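Local coordinates for V-type ATPase 116 kDa subunit (Meiothermus ruber, PDB 3RRK), which probably forms, as subunit I, the stationary link between the rotary ATPase motor and the membrane proton path, this chain being its cytoplasmic N-terminal domain, at residues P152-K157 against E181-Q186; A137-L142 against A188-V193. All coordinates share one frame; numbering follows the deposited sequence.

Contact 1. Residues P152-K157 against E181-Q186; sequences PFLVAK and EPLENQ
Methyl CD1 of Leu154 sits above the plane of the Gln186 side-chain amide but beyond its OE1/NE2 side, 3.7 Å from each of OE1 and NE2 of Gln186. From the same side CB of Leu154 comes in closer to the oxygen, 3.4 Å from OE1 of Gln186. The two side chains cross nearly at right angles. Gln186 reaches this place because its chain runs out straight beyond CG (chi2 -180°) and then turns the amide by chi3 71°, which sets its oxygen and nitrogen equally far from CD1 of Leu154.

The other branch of Leu154 serves a different neighbour: its CD2 meets CD2 of Leu183 at 3.8 Å, again with the side chains crossed. Further along, CB of Gln186 packs on the carbonyl oxygen of Val155, and Ala156 and Gln186 bring their CA atoms to 4.3 Å. No hydrogen bond spans the two segments, which touch through aliphatic groups, the amide and backbone carbonyl oxygens. The turn holds its own shape by a hydrogen bond of 2.7 Å from Leu183 N to Gln186 O, while Gln186 N is hydrogen-bonded to O3 of a cyclohexylaminoethanesulfonate, probably from the crystallisation liquor.

Strands 148-155 and 177-182 are the two outer strands of a three-stranded antiparallel sheet, separated by 187-194. The end of strand 148-155 meets not strand 177-182 itself but the turn 183-186, which leads into the middle strand, where Leu187 pairs with Val155, and so completes the beta hairpin 177-194 at the surface of this alpha/beta lobe.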
ATOM      1  N   PRO A 152      24.560  -9.236  22.854  1.00 58.54           N
ATOM      2  CA  PRO A 152      23.320  -9.022  23.599  1.00 56.30           C
ATOM      3  C   PRO A 152      22.386 -10.160  23.258  1.00 55.58           C
ATOM      4  O   PRO A 152      22.466 -10.702  22.153  1.00 61.70           O
ATOM      5  CB  PRO A 152      22.789  -7.715  23.016  1.00 49.94           C
ATOM      6  CG  PRO A 152      23.270  -7.730  21.614  1.00 46.37           C
ATOM      7  CD  PRO A 152      24.591  -8.470  21.598  1.00 53.21           C
ATOM      8  N   PHE A 153      21.529 -10.539  24.194  1.00 59.65           N
ATOM      9  CA  PHE A 153      20.556 -11.595  23.940  1.00 60.10           C
ATOM     10  C   PHE A 153      19.539 -11.657  25.070  1.00 66.21           C
ATOM     11  O   PHE A 153      19.837 -11.282  26.191  1.00 68.20           O
ATOM     12  CB  PHE A 153      21.263 -12.943  23.762  1.00 60.42           C
ATOM     13  CG  PHE A 153      21.879 -13.483  25.022  1.00 66.56           C
ATOM     14  CD1 PHE A 153      23.136 -13.069  25.430  1.00 71.77           C
ATOM     15  CD2 PHE A 153      21.203 -14.415  25.796  1.00 68.03           C
ATOM     16  CE1 PHE A 153      23.702 -13.569  26.584  1.00 75.85           C
ATOM     17  CE2 PHE A 153      21.768 -14.926  26.952  1.00 73.21           C
ATOM     18  CZ  PHE A 153      23.020 -14.504  27.348  1.00 75.37           C
ATOM     19  N   LEU A 154      18.328 -12.115  24.774  1.00 74.79           N
ATOM     20  CA  LEU A 154      17.284 -12.176  25.788  1.00 69.30           C
ATOM     21  C   LEU A 154      17.150 -13.563  26.403  1.00 72.52           C
ATOM     22  O   LEU A 154      17.367 -14.586  25.750  1.00 75.12           O
ATOM     23  CB  LEU A 154      15.942 -11.739  25.210  1.00 65.61           C
ATOM     24  CG  LEU A 154      15.764 -10.309  24.712  1.00 65.24           C
ATOM     25  CD1 LEU A 154      14.353 -10.159  24.145  1.00 68.07           C
ATOM     26  CD2 LEU A 154      16.007  -9.308  25.823  1.00 61.11           C
ATOM     27  N   VAL A 155      16.776 -13.584  27.671  1.00 75.32           N
ATOM     28  CA  VAL A 155      16.656 -14.826  28.405  1.00 74.85           C
ATOM     29  C   VAL A 155      15.482 -14.626  29.342  1.00 79.39           C
ATOM     30  O   VAL A 155      15.264 -13.520  29.829  1.00 82.46           O
ATOM     31  CB  VAL A 155      17.964 -15.141  29.177  1.00 78.97           C
ATOM     32  CG1 VAL A 155      18.071 -14.297  30.437  1.00 81.74           C
ATOM     33  CG2 VAL A 155      18.041 -16.605  29.518  1.00 84.45           C
ATOM     34  N   ALA A 156      14.709 -15.678  29.572  1.00 88.40           N
ATOM     35  CA  ALA A 156      13.443 -15.538  30.290  1.00 92.51           C
ATOM     36  C   ALA A 156      13.625 -15.584  31.800  1.00 95.38           C
ATOM     37  O   ALA A 156      13.254 -14.657  32.517  1.00 91.34           O
ATOM     38  CB  ALA A 156      12.459 -16.600  29.836  1.00 88.52           C
ATOM     39  N   LYS A 157      14.216 -16.667  32.278  1.00104.65           N
ATOM     40  CA  LYS A 157      14.379 -16.862  33.710  1.00112.48           C
ATOM     41  C   LYS A 157      15.837 -16.657  34.149  1.00110.72           C
ATOM     42  O   LYS A 157      16.767 -16.982  33.410  1.00104.45           O
ATOM     43  CB  LYS A 157      13.883 -18.264  34.094  1.00117.70           C
ATOM     44  CG  LYS A 157      12.595 -18.681  33.381  1.00117.33           C
ATOM     45  CD  LYS A 157      12.136 -20.078  33.778  1.00120.28           C
ATOM     46  CE  LYS A 157      10.811 -20.421  33.100  1.00125.08           C
ATOM     47  NZ  LYS A 157      10.254 -21.746  33.519  1.00127.90           N
ATOM     48  N   GLU A 181      20.274  -7.499  32.982  1.00 85.41           N
ATOM     49  CA  GLU A 181      19.370  -6.539  33.592  1.00 88.29           C
ATOM     50  C   GLU A 181      17.957  -7.013  33.369  1.00 86.90           C
ATOM     51  O   GLU A 181      17.644  -7.559  32.313  1.00 84.60           O
ATOM     52  CB  GLU A 181      19.562  -5.134  33.010  1.00 86.99           C
ATOM     53  CG  GLU A 181      20.700  -4.354  33.642  1.00 90.86           C
ATOM     54  CD  GLU A 181      20.564  -4.256  35.153  1.00102.35           C
ATOM     55  OE1 GLU A 181      19.427  -4.048  35.635  1.00104.28           O
ATOM     56  OE2 GLU A 181      21.591  -4.394  35.857  1.00107.44           O
ATOM     57  N   PRO A 182      17.100  -6.815  34.373  1.00 92.84           N
ATOM     58  CA  PRO A 182      15.702  -7.246  34.308  1.00 94.51           C
ATOM     59  C   PRO A 182      14.876  -6.382  33.361  1.00 90.66           C
ATOM     60  O   PRO A 182      14.921  -5.150  33.406  1.00 81.24           O
ATOM     61  CB  PRO A 182      15.216  -7.062  35.748  1.00 97.42           C
ATOM     62  CG  PRO A 182      16.055  -5.943  36.275  1.00 99.77           C
ATOM     63  CD  PRO A 182      17.408  -6.108  35.628  1.00 96.46           C
ATOM     64  N   LEU A 183      14.137  -7.047  32.487  1.00 96.12           N
ATOM     65  CA  LEU A 183      13.145  -6.384  31.667  1.00 94.86           C
ATOM     66  C   LEU A 183      11.807  -6.642  32.340  1.00105.99           C
ATOM     67  O   LEU A 183      11.758  -7.279  33.392  1.00112.88           O
ATOM     68  CB  LEU A 183      13.171  -6.952  30.252  1.00 79.92           C
ATOM     69  CG  LEU A 183      13.627  -5.988  29.162  1.00 68.47           C
ATOM     70  CD1 LEU A 183      14.601  -4.973  29.701  1.00 66.02           C
ATOM     71  CD2 LEU A 183      14.227  -6.757  28.001  1.00 66.32           C
ATOM     72  N   GLU A 184      10.724  -6.153  31.750  1.00107.46           N
ATOM     73  CA  GLU A 184       9.413  -6.351  32.349  1.00112.18           C
ATOM     74  C   GLU A 184       9.125  -7.837  32.595  1.00105.92           C
ATOM     75  O   GLU A 184       8.599  -8.208  33.642  1.00110.66           O
ATOM     76  CB  GLU A 184       8.322  -5.689  31.502  1.00125.17           C
ATOM     77  CG  GLU A 184       8.313  -4.158  31.589  1.00138.88           C
ATOM     78  CD  GLU A 184       7.178  -3.511  30.797  1.00149.03           C
ATOM     79  OE1 GLU A 184       6.726  -4.107  29.795  1.00152.52           O
ATOM     80  OE2 GLU A 184       6.735  -2.403  31.175  1.00151.72           O
ATOM     81  N   ASN A 185       9.491  -8.685  31.641  1.00 99.66           N
ATOM     82  CA  ASN A 185       9.307 -10.126  31.784  1.00 97.41           C
ATOM     83  C   ASN A 185      10.612 -10.898  31.649  1.00 93.40           C
ATOM     84  O   ASN A 185      10.970 -11.699  32.507  1.00 95.35           O
ATOM     85  CB  ASN A 185       8.304 -10.646  30.757  1.00101.05           C
ATOM     86  CG  ASN A 185       6.892 -10.714  31.303  1.00109.75           C
ATOM     87  OD1 ASN A 185       6.643 -10.392  32.467  1.00115.11           O
ATOM     88  ND2 ASN A 185       5.954 -11.118  30.458  1.00108.86           N
ATOM     89  N   GLN A 186      11.318 -10.649  30.558  1.00 94.63           N
ATOM     90  CA  GLN A 186      12.582 -11.312  30.289  1.00 96.11           C
ATOM     91  C   GLN A 186      13.748 -10.574  30.939  1.00 92.10           C
ATOM     92  O   GLN A 186      13.561  -9.617  31.696  1.00 88.44           O
ATOM     93  CB  GLN A 186      12.814 -11.401  28.779  1.00101.19           C
ATOM     94  CG  GLN A 186      11.691 -12.089  28.012  1.00105.54           C
ATOM     95  CD  GLN A 186      11.958 -12.165  26.520  1.00107.54           C
ATOM     96  OE1 GLN A 186      12.823 -12.920  26.066  1.00106.98           O
ATOM     97  NE2 GLN A 186      11.216 -11.377  25.747  1.00108.82           N
TER

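Contact 2. Residues A137-L142 against A188-V193; sequences ALAHGL and AALVVV
Leu138, at the end of the long helix 94-138, lays its side chain on strand 187-194, the middle strand of the antiparallel sheet in an alpha/beta lobe. Its CD1 rests 3.7 Å from the carbonyl oxygen of Ala188 and also approaches CB of Leu190. Nearer the helix backbone, CB of Leu138 touches CD2 of Leu190 at 3.9 Å, and the two leucine side chains slide past each other in opposite directions. The same CD2 of Leu190 also reaches the backbone at the helix end, 3.6 Å from O of Leu138.

Ala139 is the first residue to leave helical geometry, and its methyl faces the strand. CB of Ala139 packs against CD2 of Leu190, with CD1 of that leucine somewhat farther off. Leu190 holds CG anti to its own backbone N (chi1 180°), which carries the side chain toward residues 137-142, where CD2 meets both Leu138 and Ala139. The helix closes with a hydrogen bond from His140 N to Ala137 O.

His140 points away from the strand, and with Gly141, whose phi is +90°, it forms the corner of a type II turn closed by Leu142 N hydrogen-bonding to Ala139 O at 3.1 Å. The turn brings Leu142 back over the sheet at Val192, two residues along the strand from Leu190. Alternation along the strand gives this face to Ala188, Leu190 and Val192, while Ala189, Val191 and Val193 face the helices on the other side of the sheet. Leu142 crosses Val192 roughly perpendicularly, with its CD2 4.0 Å from CG2 of Val192.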
ATOM      1  N   ALA A 137      24.240   0.107  28.498  1.00 62.32           N
ATOM      2  CA  ALA A 137      24.860   0.413  29.771  1.00 69.02           C
ATOM      3  C   ALA A 137      25.704  -0.771  30.215  1.00 77.66           C
ATOM      4  O   ALA A 137      26.858  -0.612  30.628  1.00 84.55           O
ATOM      5  CB  ALA A 137      23.810   0.715  30.788  1.00 52.77           C
ATOM      6  N   LEU A 138      25.121  -1.961  30.113  1.00 75.69           N
ATOM      7  CA  LEU A 138      25.836  -3.196  30.392  1.00 72.96           C
ATOM      8  C   LEU A 138      27.137  -3.233  29.614  1.00 72.22           C
ATOM      9  O   LEU A 138      28.121  -3.803  30.071  1.00 78.10           O
ATOM     10  CB  LEU A 138      24.986  -4.408  30.000  1.00 73.50           C
ATOM     11  CG  LEU A 138      23.886  -4.822  30.975  1.00 72.40           C
ATOM     12  CD1 LEU A 138      23.291  -6.147  30.559  1.00 65.39           C
ATOM     13  CD2 LEU A 138      24.462  -4.924  32.365  1.00 70.28           C
ATOM     14  N   ALA A 139      27.132  -2.626  28.433  1.00 66.33           N
ATOM     15  CA  ALA A 139      28.265  -2.715  27.527  1.00 61.11           C
ATOM     16  C   ALA A 139      28.956  -1.367  27.316  1.00 67.81           C
ATOM     17  O   ALA A 139      29.676  -1.174  26.339  1.00 70.40           O
ATOM     18  CB  ALA A 139      27.817  -3.282  26.205  1.00 54.82           C
ATOM     19  N   HIS A 140      28.742  -0.432  28.228  1.00 64.34           N
ATOM     20  CA  HIS A 140      29.321   0.882  28.056  1.00 76.49           C
ATOM     21  C   HIS A 140      30.858   0.813  28.071  1.00 93.95           C
ATOM     22  O   HIS A 140      31.458   0.291  29.015  1.00 91.04           O
ATOM     23  CB  HIS A 140      28.796   1.818  29.136  1.00 80.62           C
ATOM     24  CG  HIS A 140      29.512   3.123  29.199  1.00 90.69           C
ATOM     25  ND1 HIS A 140      30.495   3.389  30.127  1.00102.89           N
ATOM     26  CD2 HIS A 140      29.391   4.243  28.444  1.00 95.30           C
ATOM     27  CE1 HIS A 140      30.948   4.618  29.948  1.00107.88           C
ATOM     28  NE2 HIS A 140      30.292   5.156  28.933  1.00105.52           N
ATOM     29  N   GLY A 141      31.483   1.329  27.013  1.00 99.39           N
ATOM     30  CA  GLY A 141      32.934   1.381  26.916  1.00 91.77           C
ATOM     31  C   GLY A 141      33.554   0.154  26.272  1.00 85.19           C
ATOM     32  O   GLY A 141      34.714   0.172  25.870  1.00 97.15           O
ATOM     33  N   LEU A 142      32.776  -0.915  26.170  1.00 90.90           N
ATOM     34  CA  LEU A 142      33.252  -2.189  25.646  1.00 87.54           C
ATOM     35  C   LEU A 142      32.663  -2.482  24.271  1.00 91.62           C
ATOM     36  O   LEU A 142      33.040  -3.467  23.634  1.00 94.86           O
ATOM     37  CB  LEU A 142      32.815  -3.336  26.565  1.00 89.68           C
ATOM     38  CG  LEU A 142      33.119  -3.396  28.063  1.00 95.56           C
ATOM     39  CD1 LEU A 142      32.906  -2.064  28.749  1.00101.50           C
ATOM     40  CD2 LEU A 142      32.227  -4.439  28.706  1.00 89.36           C
ATOM     41  N   ALA A 188      17.513  -8.788  29.893  1.00 77.63           N
ATOM     42  CA  ALA A 188      18.485  -8.374  28.896  1.00 70.27           C
ATOM     43  C   ALA A 188      19.870  -8.779  29.389  1.00 75.99           C
ATOM     44  O   ALA A 188      20.337  -8.304  30.422  1.00 73.76           O
ATOM     45  CB  ALA A 188      18.414  -6.881  28.676  1.00 69.57           C
ATOM     46  N   ALA A 189      20.511  -9.686  28.665  1.00 73.31           N
ATOM     47  CA  ALA A 189      21.821 -10.177  29.057  1.00 67.17           C
ATOM     48  C   ALA A 189      22.861  -9.762  28.037  1.00 69.44           C
ATOM     49  O   ALA A 189      22.536  -9.472  26.891  1.00 76.68           O
ATOM     50  CB  ALA A 189      21.800 -11.682  29.193  1.00 60.56           C
ATOM     51  N   LEU A 190      24.115  -9.736  28.460  1.00 64.14           N
ATOM     52  CA  LEU A 190      25.209  -9.425  27.568  1.00 61.23           C
ATOM     53  C   LEU A 190      26.394 -10.313  27.927  1.00 64.54           C
ATOM     54  O   LEU A 190      26.699 -10.502  29.106  1.00 65.57           O
ATOM     55  CB  LEU A 190      25.585  -7.953  27.715  1.00 64.76           C
ATOM     56  CG  LEU A 190      26.739  -7.444  26.848  1.00 69.02           C
ATOM     57  CD1 LEU A 190      26.232  -7.095  25.465  1.00 70.12           C
ATOM     58  CD2 LEU A 190      27.402  -6.239  27.496  1.00 74.97           C
ATOM     59  N   VAL A 191      27.045 -10.878  26.915  1.00 63.17           N
ATOM     60  CA  VAL A 191      28.283 -11.606  27.139  1.00 64.12           C
ATOM     61  C   VAL A 191      29.416 -10.838  26.503  1.00 66.16           C
ATOM     62  O   VAL A 191      29.243 -10.222  25.450  1.00 63.52           O
ATOM     63  CB  VAL A 191      28.285 -12.992  26.504  1.00 65.30           C
ATOM     64  CG1 VAL A 191      29.451 -13.823  27.075  1.00 63.27           C
ATOM     65  CG2 VAL A 191      26.975 -13.671  26.755  1.00 71.06           C
ATOM     66  N   VAL A 192      30.574 -10.898  27.154  1.00 63.52           N
ATOM     67  CA  VAL A 192      31.782 -10.245  26.694  1.00 67.90           C
ATOM     68  C   VAL A 192      32.940 -11.233  26.692  1.00 68.50           C
ATOM     69  O   VAL A 192      33.169 -11.954  27.664  1.00 67.69           O
ATOM     70  CB  VAL A 192      32.132  -9.066  27.596  1.00 73.32           C
ATOM     71  CG1 VAL A 192      33.393  -8.362  27.086  1.00 70.31           C
ATOM     72  CG2 VAL A 192      30.943  -8.111  27.675  1.00 71.31           C
ATOM     73  N   VAL A 193      33.671 -11.257  25.591  1.00 67.34           N
ATOM     74  CA  VAL A 193      34.668 -12.289  25.361  1.00 68.34           C
ATOM     75  C   VAL A 193      35.806 -11.699  24.540  1.00 71.94           C
ATOM     76  O   VAL A 193      35.670 -10.617  23.967  1.00 72.99           O
ATOM     77  CB  VAL A 193      34.047 -13.486  24.580  1.00 65.72           C
ATOM     78  CG1 VAL A 193      33.248 -14.390  25.502  1.00 60.54           C
ATOM     79  CG2 VAL A 193      33.161 -12.984  23.451  1.00 65.72           C
TER

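Both contacts belong to one three-stranded sheet but lie at different depths. Contact 1 is a surface meeting between the end of one outer strand and the hairpin turn that follows the other, and includes a polar amide beside aliphatic groups; contact 2 is buried, with aliphatic side chains against one another and against backbone carbonyls, joining the middle strand to the chain leaving helix 94-138. Neither has a hydrogen bond between its own segments. The bonds run instead from one contact to the other: Glu181 N lies 2.7 Å from Ala188 O, and Ala189 N lies 3.0 Å from Phe153 O, both probable hydrogen bonds of the sheet. Phe153 also packs on Val191.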